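Local coordinates for protein clan CA, family C40, NlpC/P60 superfamily cysteine peptidase (Trichomonas vaginalis, PDB 6BIO) that probably hydrolyses bacterial peptidoglycan as a cysteine peptidase of the NlpC/P60 family, at residues Gly245-Ala250 and Lys258-Tyr263; Asp221-Arg226 and Tyr267-Ile272; Gln209-Ala214 and Ile272-Thr277. All blocks are in the same frame, centred on the assembly; numbering follows the deposited sequence. Where two conformers were deposited one is given.

Interaction 1. Residues Gly245-Ala250 and Lys258-Tyr263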
loop_
_atom_site.group_PDB
_atom_site.type_symbol
_atom_site.label_atom_id
_atom_site.label_comp_id
_atom_site.label_asym_id
_atom_site.label_seq_id
_atom_site.Cartn_x
_atom_site.Cartn_y
_atom_site.Cartn_z
ATOM N N GLY A 245 -22.137 -8.396 6.239
ATOM C CA GLY A 245 -22.750 -7.268 6.910
ATOM C C GLY A 245 -21.924 -6.632 8.008
ATOM O O GLY A 245 -22.465 -5.873 8.806
ATOM N N GLN A 246 -20.624 -6.899 8.057
ATOM C CA GLN A 246 -19.748 -6.377 9.082
ATOM C C GLN A 246 -18.694 -5.481 8.449
ATOM O O GLN A 246 -18.237 -5.711 7.321
ATOM C CB GLN A 246 -18.982 -7.480 9.779
ATOM C CG GLN A 246 -19.823 -8.579 10.395
ATOM C CD GLN A 246 -20.687 -8.101 11.517
ATOM O OE1 GLN A 246 -21.904 -8.314 11.513
ATOM N NE2 GLN A 246 -20.070 -7.474 12.496
ATOM N N PHE A 247 -18.276 -4.471 9.210
ATOM C CA PHE A 247 -17.045 -3.756 8.933
ATOM C C PHE A 247 -16.127 -3.836 10.133
ATOM O O PHE A 247 -16.534 -4.190 11.231
ATOM C CB PHE A 247 -17.290 -2.315 8.491
ATOM C CG PHE A 247 -17.903 -1.356 9.543
ATOM C CD1 PHE A 247 -17.065 -0.597 10.360
ATOM C CD2 PHE A 247 -19.272 -1.051 9.558
ATOM C CE1 PHE A 247 -17.585 0.352 11.240
ATOM C CE2 PHE A 247 -19.777 -0.116 10.415
ATOM C CZ PHE A 247 -18.929 0.587 11.271
ATOM N N ILE A 248 -14.852 -3.572 9.882
ATOM C CA ILE A 248 -13.855 -3.460 10.940
ATOM C C ILE A 248 -13.396 -2.008 11.047
ATOM O O ILE A 248 -13.224 -1.310 10.038
ATOM C CB ILE A 248 -12.682 -4.422 10.697
ATOM C CG1 ILE A 248 -13.128 -5.853 11.003
ATOM C CG2 ILE A 248 -11.467 -4.018 11.558
ATOM C CD1 ILE A 248 -12.120 -6.930 10.650
ATOM N N HIS A 249 -13.250 -1.527 12.274
ATOM C CA HIS A 249 -12.795 -0.168 12.512
ATOM C C HIS A 249 -12.028 -0.071 13.827
ATOM O O HIS A 249 -12.147 -0.927 14.710
ATOM C CB HIS A 249 -13.956 0.845 12.527
ATOM C CG HIS A 249 -14.982 0.663 13.616
ATOM N ND1 HIS A 249 -15.783 1.710 14.015
ATOM C CD2 HIS A 249 -15.413 -0.419 14.311
ATOM C CE1 HIS A 249 -16.624 1.302 14.956
ATOM N NE2 HIS A 249 -16.430 0.008 15.148
ATOM N N ALA A 250 -11.213 0.974 13.930
ATOM C CA ALA A 250 -10.637 1.358 15.204
ATOM C C ALA A 250 -11.609 2.334 15.841
ATOM O O ALA A 250 -11.917 3.379 15.242
ATOM C CB ALA A 250 -9.270 2.001 15.015
ATOM N N LYS A 258 -12.002 -3.548 16.028
ATOM C CA LYS A 258 -13.050 -4.534 16.221
ATOM C C LYS A 258 -14.034 -4.557 15.063
ATOM O O LYS A 258 -14.105 -3.628 14.237
ATOM C CB LYS A 258 -13.831 -4.265 17.504
ATOM C CG LYS A 258 -14.551 -2.935 17.532
ATOM C CD LYS A 258 -15.332 -2.773 18.837
ATOM C CE LYS A 258 -15.763 -1.422 19.035
ATOM N NZ LYS A 258 -16.859 -1.384 20.077
ATOM N N TYR A 259 -14.799 -5.648 15.023
ATOM C CA TYR A 259 -15.943 -5.746 14.135
ATOM C C TYR A 259 -17.083 -4.846 14.593
ATOM O O TYR A 259 -17.268 -4.567 15.790
ATOM C CB TYR A 259 -16.470 -7.174 14.120
ATOM C CG TYR A 259 -15.632 -8.193 13.363
ATOM C CD1 TYR A 259 -15.787 -8.377 11.997
ATOM C CD2 TYR A 259 -14.717 -9.004 14.026
ATOM C CE1 TYR A 259 -15.055 -9.319 11.326
ATOM C CE2 TYR A 259 -13.969 -9.947 13.339
ATOM C CZ TYR A 259 -14.166 -10.105 12.002
ATOM O OH TYR A 259 -13.399 -11.022 11.333
ATOM N N GLN A 260 -17.903 -4.470 13.617
ATOM C CA GLN A 260 -19.141 -3.732 13.850
ATOM C C GLN A 260 -20.168 -4.159 12.821
ATOM O O GLN A 260 -19.883 -4.241 11.627
ATOM C CB GLN A 260 -18.976 -2.213 13.692
ATOM C CG GLN A 260 -20.327 -1.436 13.633
ATOM C CD GLN A 260 -21.112 -1.476 14.961
ATOM O OE1 GLN A 260 -20.508 -1.307 16.024
ATOM N NE2 GLN A 260 -22.466 -1.671 14.903
ATOM N N ASP A 261 -21.397 -4.369 13.274
ATOM C CA ASP A 261 -22.490 -4.681 12.376
ATOM C C ASP A 261 -22.890 -3.430 11.618
ATOM O O ASP A 261 -23.260 -2.423 12.232
ATOM C CB ASP A 261 -23.669 -5.203 13.198
ATOM C CG ASP A 261 -24.827 -5.642 12.337
ATOM O OD1 ASP A 261 -25.497 -4.757 11.808
ATOM O OD2 ASP A 261 -25.067 -6.874 12.202
ATOM N N PHE A 262 -22.812 -3.487 10.288
ATOM C CA PHE A 262 -22.975 -2.284 9.475
ATOM C C PHE A 262 -24.391 -1.709 9.623
ATOM O O PHE A 262 -24.573 -0.502 9.861
ATOM C CB PHE A 262 -22.671 -2.665 8.015
ATOM C CG PHE A 262 -22.673 -1.521 7.020
ATOM C CD1 PHE A 262 -22.590 -0.169 7.390
ATOM C CD2 PHE A 262 -22.753 -1.830 5.653
ATOM C CE1 PHE A 262 -22.591 0.845 6.390
ATOM C CE2 PHE A 262 -22.751 -0.841 4.667
ATOM C CZ PHE A 262 -22.683 0.503 5.032
ATOM N N TYR A 263 -25.410 -2.562 9.489
ATOM C CA TYR A 263 -26.782 -2.066 9.481
ATOM C C TYR A 263 -27.189 -1.487 10.831
ATOM O O TYR A 263 -27.966 -0.538 10.873
ATOM C CB TYR A 263 -27.724 -3.194 9.070
ATOM C CG TYR A 263 -29.182 -2.810 9.052
ATOM C CD1 TYR A 263 -29.696 -2.053 8.009
ATOM C CD2 TYR A 263 -30.057 -3.213 10.078
ATOM C CE1 TYR A 263 -31.037 -1.695 7.983
ATOM C CE2 TYR A 263 -31.383 -2.863 10.060
ATOM C CZ TYR A 263 -31.874 -2.098 9.004
ATOM O OH TYR A 263 -33.206 -1.728 8.957
HETATM O O HOH W 1 -25.148 -5.364 8.727
#

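Interaction 2. Residues Asp221-Arg226 and Tyr267-Ile272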
loop_
_atom_site.group_PDB
_atom_site.type_symbol
_atom_site.label_atom_id
_atom_site.label_comp_id
_atom_site.label_asym_id
_atom_site.label_seq_id
_atom_site.Cartn_x
_atom_site.Cartn_y
_atom_site.Cartn_z
ATOM N N ASP A 221 -13.923 -2.319 0.567
ATOM C CA ASP A 221 -14.476 -0.981 0.416
ATOM C C ASP A 221 -14.437 -0.307 1.778
ATOM O O ASP A 221 -14.608 -0.946 2.812
ATOM C CB ASP A 221 -15.932 -1.028 -0.092
ATOM C CG ASP A 221 -16.062 -1.604 -1.501
ATOM O OD1 ASP A 221 -15.034 -1.704 -2.208
ATOM O OD2 ASP A 221 -17.248 -1.872 -1.898
ATOM N N ILE A 222 -14.191 0.997 1.780
ATOM C CA ILE A 222 -14.266 1.781 3.011
ATOM C C ILE A 222 -15.591 2.523 3.055
ATOM O O ILE A 222 -16.221 2.786 2.032
ATOM C CB ILE A 222 -13.075 2.725 3.237
ATOM C CG1 ILE A 222 -13.046 3.874 2.251
ATOM C CG2 ILE A 222 -11.757 1.895 3.247
ATOM C CD1 ILE A 222 -12.037 4.915 2.588
ATOM N N ILE A 223 -16.068 2.737 4.276
ATOM C CA ILE A 223 -17.315 3.435 4.553
ATOM C C ILE A 223 -16.987 4.589 5.474
ATOM O O ILE A 223 -16.441 4.370 6.557
ATOM C CB ILE A 223 -18.318 2.513 5.252
ATOM C CG1 ILE A 223 -18.451 1.147 4.573
ATOM C CG2 ILE A 223 -19.652 3.199 5.354
ATOM C CD1 ILE A 223 -18.901 0.067 5.566
ATOM N N THR A 224 -17.282 5.821 5.045
ATOM C CA THR A 224 -17.092 6.973 5.915
ATOM C C THR A 224 -18.416 7.355 6.564
ATOM O O THR A 224 -19.497 7.053 6.040
ATOM C CB THR A 224 -16.509 8.150 5.142
ATOM O OG1 THR A 224 -17.409 8.498 4.093
ATOM C CG2 THR A 224 -15.133 7.778 4.587
ATOM N N PHE A 225 -18.326 7.994 7.731
ATOM C CA PHE A 225 -19.480 8.305 8.553
ATOM C C PHE A 225 -19.342 9.706 9.142
ATOM O O PHE A 225 -18.243 10.221 9.370
ATOM C CB PHE A 225 -19.624 7.325 9.728
ATOM C CG PHE A 225 -19.713 5.844 9.342
ATOM C CD1 PHE A 225 -20.948 5.260 9.073
ATOM C CD2 PHE A 225 -18.576 5.034 9.266
ATOM C CE1 PHE A 225 -21.043 3.890 8.765
ATOM C CE2 PHE A 225 -18.687 3.700 8.979
ATOM C CZ PHE A 225 -19.904 3.128 8.724
ATOM N N ARG A 226 -20.516 10.282 9.455
ATOM C CA ARG A 226 -20.611 11.544 10.176
ATOM C C ARG A 226 -21.076 11.219 11.583
ATOM O O ARG A 226 -22.236 10.854 11.789
ATOM C CB ARG A 226 -21.570 12.505 9.450
ATOM C CG ARG A 226 -21.175 12.702 8.002
ATOM C CD ARG A 226 -21.844 13.938 7.399
ATOM N NE ARG A 226 -23.288 13.761 7.413
ATOM C CZ ARG A 226 -24.008 13.099 6.527
ATOM N NH1 ARG A 226 -23.468 12.628 5.412
ATOM N NH2 ARG A 226 -25.324 12.963 6.728
ATOM N N TYR A 267 -24.864 5.701 12.981
ATOM C CA TYR A 267 -24.416 6.972 12.449
ATOM C C TYR A 267 -24.536 6.957 10.939
ATOM O O TYR A 267 -24.393 5.902 10.313
ATOM C CB TYR A 267 -22.950 7.227 12.811
ATOM C CG TYR A 267 -22.740 7.286 14.289
ATOM C CD1 TYR A 267 -23.013 8.439 14.998
ATOM C CD2 TYR A 267 -22.257 6.192 14.984
ATOM C CE1 TYR A 267 -22.798 8.505 16.349
ATOM C CE2 TYR A 267 -22.094 6.241 16.344
ATOM C CZ TYR A 267 -22.368 7.400 17.015
ATOM O OH TYR A 267 -22.167 7.446 18.368
ATOM N N PRO A 268 -24.813 8.103 10.324
ATOM C CA PRO A 268 -25.044 8.106 8.882
ATOM C C PRO A 268 -23.776 7.906 8.079
ATOM O O PRO A 268 -22.720 8.456 8.392
ATOM C CB PRO A 268 -25.596 9.502 8.623
ATOM C CG PRO A 268 -25.083 10.291 9.763
ATOM C CD PRO A 268 -25.117 9.404 10.924
ATOM N N VAL A 269 -23.909 7.116 7.022
ATOM C CA VAL A 269 -22.862 6.963 6.028
ATOM C C VAL A 269 -22.747 8.250 5.225
ATOM O O VAL A 269 -23.752 8.858 4.842
ATOM C CB VAL A 269 -23.223 5.813 5.081
ATOM C CG1 VAL A 269 -22.244 5.794 3.923
ATOM C CG2 VAL A 269 -23.192 4.487 5.825
ATOM N N SER A 270 -21.509 8.615 4.899
ATOM C CA SER A 270 -21.229 9.685 3.926
ATOM C C SER A 270 -21.028 9.068 2.550
ATOM O O SER A 270 -21.864 9.240 1.670
ATOM C CB SER A 270 -20.020 10.498 4.353
ATOM O OG SER A 270 -19.688 11.415 3.367
ATOM N N THR A 271 -19.926 8.341 2.342
ATOM C CA THR A 271 -19.735 7.620 1.089
ATOM C C THR A 271 -19.135 6.247 1.344
ATOM O O THR A 271 -18.543 5.974 2.392
ATOM C CB THR A 271 -18.862 8.386 0.037
ATOM O OG1 THR A 271 -17.518 8.492 0.462
ATOM C CG2 THR A 271 -19.437 9.766 -0.307
ATOM N N ILE A 272 -19.313 5.388 0.354
ATOM C CA ILE A 272 -18.633 4.097 0.234
ATOM C C ILE A 272 -17.639 4.237 -0.906
ATOM O O ILE A 272 -18.016 4.614 -2.025
ATOM C CB ILE A 272 -19.638 2.967 -0.045
ATOM C CG1 ILE A 272 -20.716 2.911 1.069
ATOM C CG2 ILE A 272 -18.877 1.639 -0.181
ATOM C CD1 ILE A 272 -21.881 2.042 0.698
HETATM O O HOH W 2 -21.036 13.664 4.001
#

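Interaction 3. Residues Gln209-Ala214 and Ile272-Thr277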
loop_
_atom_site.group_PDB
_atom_site.type_symbol
_atom_site.label_atom_id
_atom_site.label_comp_id
_atom_site.label_asym_id
_atom_site.label_seq_id
_atom_site.Cartn_x
_atom_site.Cartn_y
_atom_site.Cartn_z
ATOM N N GLN A 209 -13.190 4.961 -5.988
ATOM C CA GLN A 209 -14.384 4.821 -6.801
ATOM C C GLN A 209 -15.602 4.893 -5.887
ATOM O O GLN A 209 -15.693 4.193 -4.882
ATOM C CB GLN A 209 -14.334 3.473 -7.533
ATOM C CG GLN A 209 -15.572 3.127 -8.382
ATOM C CD GLN A 209 -15.533 1.664 -8.836
ATOM O OE1 GLN A 209 -14.522 0.967 -8.672
ATOM N NE2 GLN A 209 -16.640 1.191 -9.377
ATOM N N LEU A 210 -16.576 5.698 -6.255
ATOM C CA LEU A 210 -17.774 5.873 -5.444
ATOM C C LEU A 210 -18.752 4.733 -5.688
ATOM O O LEU A 210 -19.156 4.490 -6.826
ATOM C CB LEU A 210 -18.422 7.207 -5.806
ATOM C CG LEU A 210 -19.638 7.636 -4.993
ATOM C CD1 LEU A 210 -19.271 7.788 -3.540
ATOM C CD2 LEU A 210 -20.228 8.945 -5.524
ATOM N N ILE A 211 -19.121 4.024 -4.630
ATOM C CA ILE A 211 -20.086 2.931 -4.696
ATOM C C ILE A 211 -21.408 3.510 -4.180
ATOM O O ILE A 211 -21.606 3.664 -2.976
ATOM C CB ILE A 211 -19.638 1.716 -3.868
ATOM C CG1 ILE A 211 -18.198 1.280 -4.228
ATOM C CG2 ILE A 211 -20.630 0.561 -4.071
ATOM C CD1 ILE A 211 -18.025 0.855 -5.665
ATOM N N GLU A 212 -22.318 3.841 -5.086
ATOM C CA GLU A 212 -23.460 4.652 -4.696
ATOM C C GLU A 212 -24.533 3.861 -3.950
ATOM O O GLU A 212 -25.227 4.436 -3.112
ATOM C CB GLU A 212 -24.064 5.297 -5.940
ATOM C CG GLU A 212 -25.163 6.267 -5.611
ATOM C CD GLU A 212 -25.635 7.034 -6.844
ATOM O OE1 GLU A 212 -25.183 6.698 -7.960
ATOM O OE2 GLU A 212 -26.437 7.987 -6.694
ATOM N N ASP A 213 -24.696 2.565 -4.240
ATOM C CA ASP A 213 -25.696 1.707 -3.608
ATOM C C ASP A 213 -24.996 0.719 -2.683
ATOM O O ASP A 213 -24.159 -0.069 -3.129
ATOM C CB ASP A 213 -26.484 0.987 -4.706
ATOM C CG ASP A 213 -27.527 0.003 -4.176
ATOM O OD1 ASP A 213 -27.729 -0.123 -2.948
ATOM O OD2 ASP A 213 -28.153 -0.669 -5.037
ATOM N N ALA A 214 -25.304 0.785 -1.386
ATOM C CA ALA A 214 -24.728 -0.126 -0.403
ATOM C C ALA A 214 -24.892 -1.590 -0.774
ATOM O O ALA A 214 -24.082 -2.409 -0.334
ATOM C CB ALA A 214 -25.328 0.124 0.979
ATOM N N ILE A 272 -19.313 5.388 0.354
ATOM C CA ILE A 272 -18.633 4.097 0.234
ATOM C C ILE A 272 -17.639 4.237 -0.906
ATOM O O ILE A 272 -18.016 4.614 -2.025
ATOM C CB ILE A 272 -19.638 2.967 -0.045
ATOM C CG1 ILE A 272 -20.716 2.911 1.069
ATOM C CG2 ILE A 272 -18.877 1.639 -0.181
ATOM C CD1 ILE A 272 -21.881 2.042 0.698
ATOM N N ARG A 273 -16.364 3.936 -0.624
ATOM C CA ARG A 273 -15.297 4.192 -1.576
ATOM C C ARG A 273 -14.470 2.930 -1.788
ATOM O O ARG A 273 -14.084 2.247 -0.820
ATOM C CB ARG A 273 -14.362 5.299 -1.083
ATOM C CG ARG A 273 -14.995 6.665 -0.955
ATOM C CD ARG A 273 -15.474 7.193 -2.264
ATOM N NE ARG A 273 -15.885 8.588 -2.166
ATOM C CZ ARG A 273 -15.903 9.442 -3.180
ATOM N NH1 ARG A 273 -15.463 9.080 -4.371
ATOM N NH2 ARG A 273 -16.333 10.696 -2.970
ATOM N N ARG A 274 -14.175 2.649 -3.051
ATOM C CA ARG A 274 -13.454 1.448 -3.472
ATOM C C ARG A 274 -12.094 1.883 -4.017
ATOM O O ARG A 274 -11.999 2.490 -5.093
ATOM C CB ARG A 274 -14.269 0.698 -4.522
ATOM C CG ARG A 274 -13.550 -0.525 -5.069
ATOM C CD ARG A 274 -14.485 -1.440 -5.846
ATOM N NE ARG A 274 -15.598 -1.861 -4.991
ATOM C CZ ARG A 274 -16.753 -2.351 -5.414
ATOM N NH1 ARG A 274 -16.979 -2.566 -6.710
ATOM N NH2 ARG A 274 -17.699 -2.648 -4.525
ATOM N N TYR A 275 -11.055 1.613 -3.244
ATOM C CA TYR A 275 -9.698 1.993 -3.599
ATOM C C TYR A 275 -8.941 0.878 -4.296
ATOM O O TYR A 275 -7.833 1.114 -4.782
ATOM C CB TYR A 275 -8.937 2.450 -2.354
ATOM C CG TYR A 275 -9.256 3.859 -1.928
ATOM C CD1 TYR A 275 -10.356 4.149 -1.144
ATOM C CD2 TYR A 275 -8.422 4.897 -2.292
ATOM C CE1 TYR A 275 -10.610 5.463 -0.745
ATOM C CE2 TYR A 275 -8.683 6.208 -1.901
ATOM C CZ TYR A 275 -9.777 6.476 -1.133
ATOM O OH TYR A 275 -9.953 7.774 -0.692
ATOM N N TRP A 276 -9.481 -0.336 -4.326
ATOM C CA TRP A 276 -8.893 -1.450 -5.053
ATOM C C TRP A 276 -9.481 -1.515 -6.451
ATOM O O TRP A 276 -10.602 -1.059 -6.700
ATOM C CB TRP A 276 -9.148 -2.760 -4.303
ATOM C CG TRP A 276 -10.589 -3.088 -4.000
ATOM C CD1 TRP A 276 -11.340 -2.655 -2.938
ATOM C CD2 TRP A 276 -11.436 -3.909 -4.783
ATOM N NE1 TRP A 276 -12.596 -3.190 -3.010
ATOM C CE2 TRP A 276 -12.681 -3.970 -4.136
ATOM C CE3 TRP A 276 -11.259 -4.623 -5.966
ATOM C CZ2 TRP A 276 -13.732 -4.712 -4.635
ATOM C CZ3 TRP A 276 -12.305 -5.339 -6.456
ATOM C CH2 TRP A 276 -13.525 -5.380 -5.807
ATOM N N THR A 277 -8.685 -2.030 -7.384
ATOM C CA THR A 277 -9.101 -2.041 -8.781
ATOM C C THR A 277 -8.922 -3.378 -9.449
ATOM O O THR A 277 -9.325 -3.527 -10.606
ATOM C CB THR A 277 -8.321 -1.015 -9.621
ATOM O OG1 THR A 277 -6.975 -1.437 -9.731
ATOM C CG2 THR A 277 -8.361 0.355 -9.027
HETATM O O HOH W 3 -11.689 1.130 -8.051
#

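Interaction 1. Residues Gly245-Ala250 and Lys258-Tyr263
Gln260, described here in one of its two conformers, lays the root of its side chain over one face of the Phe247 ring. Gln260 CB makes the CH-pi contact, 3.8 Å from the centroid of the Phe247 ring and displaced toward its rim. With CG between backbone N and carbonyl carbon (chi1 66°), the Phe247 ring starts on the face it shares with Gln260 and His249, and it presents CE1 to a face of the His249 imidazole. That imidazole has Lys258 O at its edge, in the ring plane and 3.5 Å from His249 CD2.

The opposite face of the hairpin carries Ile248 and Tyr259, which cross obliquely. Here Ile248 CD1 lies over the phenol ring of Tyr259, 4.1 Å from its centroid, and Gln246 CB comes to the edge of the same ring.

Paired backbone bonds join Phe247 with Gln260 and His249 with Lys258. Where the second strand ends, Phe262 N still reaches back to Gly245 O at 2.8 Å in a nearly straight bond (171°). A water also donates to Gly245 O, at 2.7 Å, and accepts from Tyr263 N, so this carbonyl is held twice as the chain turns away.

Strands 246-251 and 256-261 form a beta hairpin whose cross-strand side-chain contacts are mostly CH-pi and van der Waals, with polar bonding left to the backbone. His249 NE2 is buried against Gln260 CB without a hydrogen-bond partner, while ND1 bonds to His237 NE2, consistent with the Cys-His-His arrangement of NlpC/P60 peptidases.

Interaction 2. Residues Asp221-Arg226 and Tyr267-Ile272
Thr224 OG1 is gripped from two directions: Thr271 N donates to it across the strands at 3.1 Å, and it is hydrogen-bonded to Asp205 OD1. The hydroxyl is placed for this by standing between its own backbone N and carbonyl carbon (chi1 60°). Ser270 OG and Thr271 OG1 are bonded to the same Asp205 oxygen, which therefore gathers three hydroxyls from the two strands.

The threonine faces a beta bulge. Ser270 and Thr271 together stand opposite Thr224, with Ser270 taking a helix-like psi of -70°. Thr224 N bonds to Thr271 O, and Ser270 N reaches Thr224 O at 2.8 Å from well above the carbonyl plane. The amide of Thr271, the second bulge residue, uses the threonine hydroxyl instead of the carbonyl. Past the bulge, Arg226 N closes the pairing on Pro268 O.

Apolar groups gather at Val269, whose CG2 lies 3.8 Å from Ile223 CG2 and 3.7 Å from Phe225 CE1. The Arg226 side chain bends at chi3 and crosses the Pro268 ring at about a right angle, NH2 coming 4.0 Å from Pro268 CB. Its NH1 donates to a water at 3.0 Å, and that water in turn donates to Ser270 OG.

Strand 222-225 lies between two antiparallel neighbours, strand 269-274 here and strand 237-243 beyond, to which Ile223 and Phe225 are bonded through the backbone. The Phe225 ring meets Tyr265 edge-to-face, while Ile222 and Thr224 pack on Val238 of strand 237-243.

Interaction 3. Residues Gln209-Ala214 and Ile272-Thr277
Arg274 holds CG anti to its backbone N (chi1 177°) and then bends at chi3 (-58°), which carries NE round toward Ile211. The CD1 methyl of Ile211, placed by chi2 (-61°), comes down over the centre of the guanidinium, 3.5 Å from Arg274 CZ. On the other face of the sheet, in the Leu210-Arg273 pair, Leu210 CD1 covers the centre of the Arg273 guanidinium in the same manner, 3.7 Å from Arg273 NE.

Gln209 runs extended beside Arg274, both pointing the same way, and Gln209 OE1 lies 3.7 Å from Arg274 CD. That same CD sits over a face of the Trp276 ring, toward its rim. A water stands between Gln209 OE1 and Trp276 O, 2.9 Å from the former.

Three backbone bonds zip the short strand on: Gln209 N and Arg274 O, Arg274 N and Gln209 O (2.8 Å), and Ile211 N and Ile272 O are hydrogen-bonded. Further on, Ile272 CD1 touches Ala214 CA at 3.7 Å.

Both arginines thus have a guanidinium face covered by a methyl while their N-H groups bond to other partners. Arg274 NH2 forms a salt bridge with Asp221 and a hydrogen bond with Asp216 O; Arg273 uses Gly208 O and Thr271 OG1. Those bonds probably help to fix the rotation of each guanidinium, and the attachment of strand 209-210 combines hydrogen bonding with aliphatic cover over charge.

How the interactions relate
All three contacts belong to one six-stranded antiparallel sheet of the NlpC/P60 domain, in the order 209-210, 269-274, 222-225, 237-243, 246-251, 256-261. Interaction 3 fastens one outermost strand and interaction 1 the other, their centres about 17 Å apart. Centres of interactions 2 and 3 are about 11 Å apart; both use strand 269-274, and the Asp221-Arg274 salt bridge joins them. The centres of interactions 1 and 2 are about 12 Å apart, with Phe247 against Phe225 and Phe262 against Val269. Along the chain, the hairpin of interaction 1 falls between the two segments of interaction 2. The last strand, following the hairpin in sequence, inserts between strands 209-210 and 222-225, tying distant sequence into one sheet.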